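Local coordinates for triacylglycerol lipase (Clostridium botulinum, PDB 5AH1), which hydrolyses ester bonds of triacylglycerols and synthetic polyesters, as a zinc-binding enzyme of the alpha/beta-hydrolase family, at residues A[329-334]-A[417-422]. Sequence-based numbering, arbitrary orientation.
Sequences FSWTTQ and AMPRII
Met418 lies over the indole of Trp331, its CB 3.4 Å from the centroid of the six-membered ring and almost on the ring normal, a CH-pi contact. Its chi1 (-55°) sets CG beside the backbone N, and the bend at chi2 (-61°) brings SD to the edge of the Phe329 ring, 3.9 Å from CD1, in a Met-aromatic contact. Ile421 reaches Trp331 obliquely, CD1 standing 3.8 Å from CE3. Helix 437-448 packs against the same aromatic residues: Trp439 and Tyr443 both meet the indole edge-to-face, and Trp331 NE1 donates to the Tyr443 hydroxyl. A polar grip follows: Arg420 lays one guanidinium face against Thr332 CG2, while NH1 donates to Gln334 OE1 (2.9 Å), which lies in the guanidinium plane although the donor stands above the amide plane; the two planes are 66° apart. Alongside, the backbones run roughly parallel. Met418 N donates to Ser330 O, Ile421 N to Thr332 O at 2.7 Å, and Gln334 N to Ile421 O at 3.2 Å, completing the Thr333-Ile421 bridge. A water accepts from Thr332 N and donates to Met418 O, linking the two backbones where the register shifts by one residue. Strands 327-331 and 415-417 are neighbours near one edge of the seven-stranded parallel sheet, with 403-405 outermost there, as in the alpha/beta-hydrolase fold.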
ATOM      1  N   PHE A 329      13.729  -0.598  -0.354  1.00  7.28           N
ATOM      2  CA  PHE A 329      13.701  -0.287   1.070  1.00  7.62           C
ATOM      3  C   PHE A 329      12.404  -0.760   1.648  1.00  7.67           C
ATOM      4  O   PHE A 329      11.365  -0.544   1.056  1.00  8.24           O
ATOM      5  CB  PHE A 329      13.836   1.229   1.286  1.00  8.63           C
ATOM      6  CG  PHE A 329      15.117   1.781   0.750  1.00  8.60           C
ATOM      7  CD1 PHE A 329      16.283   1.744   1.515  1.00  9.82           C
ATOM      8  CD2 PHE A 329      15.176   2.294  -0.534  1.00 10.01           C
ATOM      9  CE1 PHE A 329      17.470   2.227   1.019  1.00 10.41           C
ATOM     10  CE2 PHE A 329      16.359   2.765  -1.036  1.00 11.42           C
ATOM     11  CZ  PHE A 329      17.511   2.727  -0.271  1.00 11.09           C
ATOM     12  N   SER A 330      12.463  -1.317   2.841  1.00  7.90           N
ATOM     13  CA  SER A 330      11.248  -1.699   3.556  1.00  7.99           C
ATOM     14  C   SER A 330      11.240  -1.128   4.961  1.00  8.38           C
ATOM     15  O   SER A 330      12.258  -1.144   5.669  1.00 10.02           O
ATOM     16  CB  SER A 330      11.116  -3.213   3.634  1.00  8.88           C
ATOM     17  OG  SER A 330      12.273  -3.750   4.241  1.00 10.40           O
ATOM     18  N   TRP A 331      10.072  -0.620   5.341  1.00  7.50           N
ATOM     19  CA  TRP A 331       9.792  -0.073   6.656  1.00  7.80           C
ATOM     20  C   TRP A 331       8.663  -0.862   7.301  1.00  7.61           C
ATOM     21  O   TRP A 331       7.620  -1.100   6.673  1.00  7.43           O
ATOM     22  CB  TRP A 331       9.401   1.393   6.524  1.00  8.45           C
ATOM     23  CG  TRP A 331      10.496   2.232   5.957  1.00  7.97           C
ATOM     24  CD1 TRP A 331      10.732   2.496   4.645  1.00  8.38           C
ATOM     25  CD2 TRP A 331      11.533   2.891   6.697  1.00  8.72           C
ATOM     26  NE1 TRP A 331      11.848   3.290   4.520  1.00  8.65           N
ATOM     27  CE2 TRP A 331      12.356   3.555   5.765  1.00  9.07           C
ATOM     28  CE3 TRP A 331      11.843   2.983   8.059  1.00  9.84           C
ATOM     29  CZ2 TRP A 331      13.466   4.312   6.152  1.00  9.60           C
ATOM     30  CZ3 TRP A 331      12.934   3.721   8.441  1.00  9.76           C
ATOM     31  CH2 TRP A 331      13.734   4.390   7.494  1.00  9.80           C
ATOM     32  N   THR A 332       8.904  -1.271   8.546  1.00  7.31           N
ATOM     33  CA  THR A 332       7.999  -2.091   9.343  1.00  7.93           C
ATOM     34  C   THR A 332       7.450  -1.252  10.497  1.00  8.17           C
ATOM     35  O   THR A 332       8.227  -0.622  11.231  1.00  8.74           O
ATOM     36  CB  THR A 332       8.755  -3.311   9.930  1.00  8.66           C
ATOM     37  OG1 THR A 332       9.238  -4.135   8.857  1.00  8.63           O
ATOM     38  CG2 THR A 332       7.847  -4.132  10.842  1.00  8.19           C
ATOM     39  N   THR A 333       6.126  -1.225  10.620  1.00  8.29           N
ATOM     40  CA  THR A 333       5.453  -0.616  11.756  1.00  8.73           C
ATOM     41  C   THR A 333       4.997  -1.698  12.722  1.00  8.17           C
ATOM     42  O   THR A 333       4.606  -2.794  12.298  1.00  8.06           O
ATOM     43  CB  THR A 333       4.250   0.241  11.291  1.00  9.07           C
ATOM     44  OG1 THR A 333       3.613  -0.374  10.158  1.00  9.05           O
ATOM     45  CG2 THR A 333       4.703   1.629  10.883  1.00  9.49           C
ATOM     46  N   GLN A 334       5.016  -1.377  14.014  1.00  9.24           N
ATOM     47  CA  GLN A 334       4.554  -2.287  15.064  1.00  8.88           C
ATOM     48  C   GLN A 334       3.841  -1.489  16.142  1.00  9.15           C
ATOM     49  O   GLN A 334       4.321  -0.425  16.524  1.00  9.44           O
ATOM     50  CB  GLN A 334       5.729  -3.039  15.686  1.00  9.50           C
ATOM     51  CG  GLN A 334       5.302  -3.908  16.865  1.00 10.25           C
ATOM     52  CD  GLN A 334       6.412  -4.743  17.431  1.00 11.45           C
ATOM     53  OE1 GLN A 334       7.520  -4.800  16.893  1.00 13.24           O
ATOM     54  NE2 GLN A 334       6.115  -5.418  18.529  1.00 13.31           N
ATOM     55  N   ALA A 417      16.241  -3.555   4.716  1.00  8.44           N
ATOM     56  CA  ALA A 417      15.204  -3.569   5.747  1.00  9.42           C
ATOM     57  C   ALA A 417      15.583  -2.571   6.841  1.00  8.72           C
ATOM     58  O   ALA A 417      16.551  -2.761   7.575  1.00  9.49           O
ATOM     59  CB  ALA A 417      15.007  -4.980   6.305  1.00 10.22           C
ATOM     60  N   MET A 418      14.828  -1.478   6.903  1.00  8.90           N
ATOM     61  CA  MET A 418      15.226  -0.316   7.688  1.00 10.00           C
ATOM     62  C   MET A 418      14.799  -0.465   9.156  1.00 10.26           C
ATOM     63  O   MET A 418      14.005  -1.346   9.497  1.00 10.50           O
ATOM     64  CB  MET A 418      14.664   0.956   7.025  1.00  9.77           C
ATOM     65  CG  MET A 418      15.084   1.086   5.567  1.00 10.77           C
ATOM     66  SD  MET A 418      16.884   1.197   5.345  1.00 11.18           S
ATOM     67  CE  MET A 418      17.222   2.826   6.010  1.00 12.87           C
ATOM     68  N   PRO A 419      15.339   0.388  10.041  1.00 10.12           N
ATOM     69  CA  PRO A 419      15.062   0.235  11.471  1.00 10.82           C
ATOM     70  C   PRO A 419      13.562   0.275  11.789  1.00 10.28           C
ATOM     71  O   PRO A 419      12.856   1.158  11.315  1.00 10.44           O
ATOM     72  CB  PRO A 419      15.836   1.412  12.101  1.00 12.47           C
ATOM     73  CG  PRO A 419      16.972   1.619  11.181  1.00 13.02           C
ATOM     74  CD  PRO A 419      16.386   1.400   9.808  1.00 11.05           C
ATOM     75  N   ARG A 420      13.090  -0.675  12.587  1.00 10.08           N
ATOM     76  CA  ARG A 420      11.660  -0.828  12.825  1.00  9.91           C
ATOM     77  C   ARG A 420      11.047   0.434  13.418  1.00  9.70           C
ATOM     78  O   ARG A 420      11.625   1.050  14.311  1.00 11.71           O
ATOM     79  CB  ARG A 420      11.396  -2.019  13.754  1.00 10.70           C
ATOM     80  CG  ARG A 420       9.908  -2.297  13.959  1.00 11.71           C
ATOM     81  CD  ARG A 420       9.616  -3.661  14.580  1.00 11.79           C
ATOM     82  NE  ARG A 420       9.977  -4.745  13.684  1.00 11.04           N
ATOM     83  CZ  ARG A 420       9.560  -5.995  13.814  1.00 11.80           C
ATOM     84  NH1 ARG A 420       8.735  -6.319  14.793  1.00 11.72           N
ATOM     85  NH2 ARG A 420       9.947  -6.913  12.951  1.00 11.85           N
ATOM     86  N   ILE A 421       9.853   0.783  12.936  1.00  8.85           N
ATOM     87  CA  ILE A 421       9.138   1.950  13.424  1.00  9.64           C
ATOM     88  C   ILE A 421       8.189   1.462  14.505  1.00  9.48           C
ATOM     89  O   ILE A 421       7.032   1.113  14.240  1.00 10.30           O
ATOM     90  CB  ILE A 421       8.395   2.696  12.287  1.00  9.34           C
ATOM     91  CG1 ILE A 421       9.321   2.954  11.085  1.00  9.88           C
ATOM     92  CG2 ILE A 421       7.818   3.996  12.820  1.00  9.91           C
ATOM     93  CD1 ILE A 421       8.598   3.618   9.891  1.00 10.17           C
ATOM     94  N   ILE A 422       8.702   1.380  15.726  1.00 10.81           N
ATOM     95  CA  ILE A 422       7.928   0.855  16.843  1.00 11.25           C
ATOM     96  C   ILE A 422       6.917   1.882  17.379  1.00 11.50           C
ATOM     97  O   ILE A 422       6.973   3.074  17.051  1.00 11.63           O
ATOM     98  CB  ILE A 422       8.831   0.352  17.989  1.00 13.80           C
ATOM     99  CG1 ILE A 422       9.716   1.481  18.510  1.00 15.29           C
ATOM    100  CG2 ILE A 422       9.681  -0.831  17.512  1.00 15.30           C
ATOM    101  CD1 ILE A 422      10.506   1.126  19.739  1.00 16.46           C
TER
HETATM  102  O   HOH W   1      11.411  -0.348   9.471  1.00  9.47           O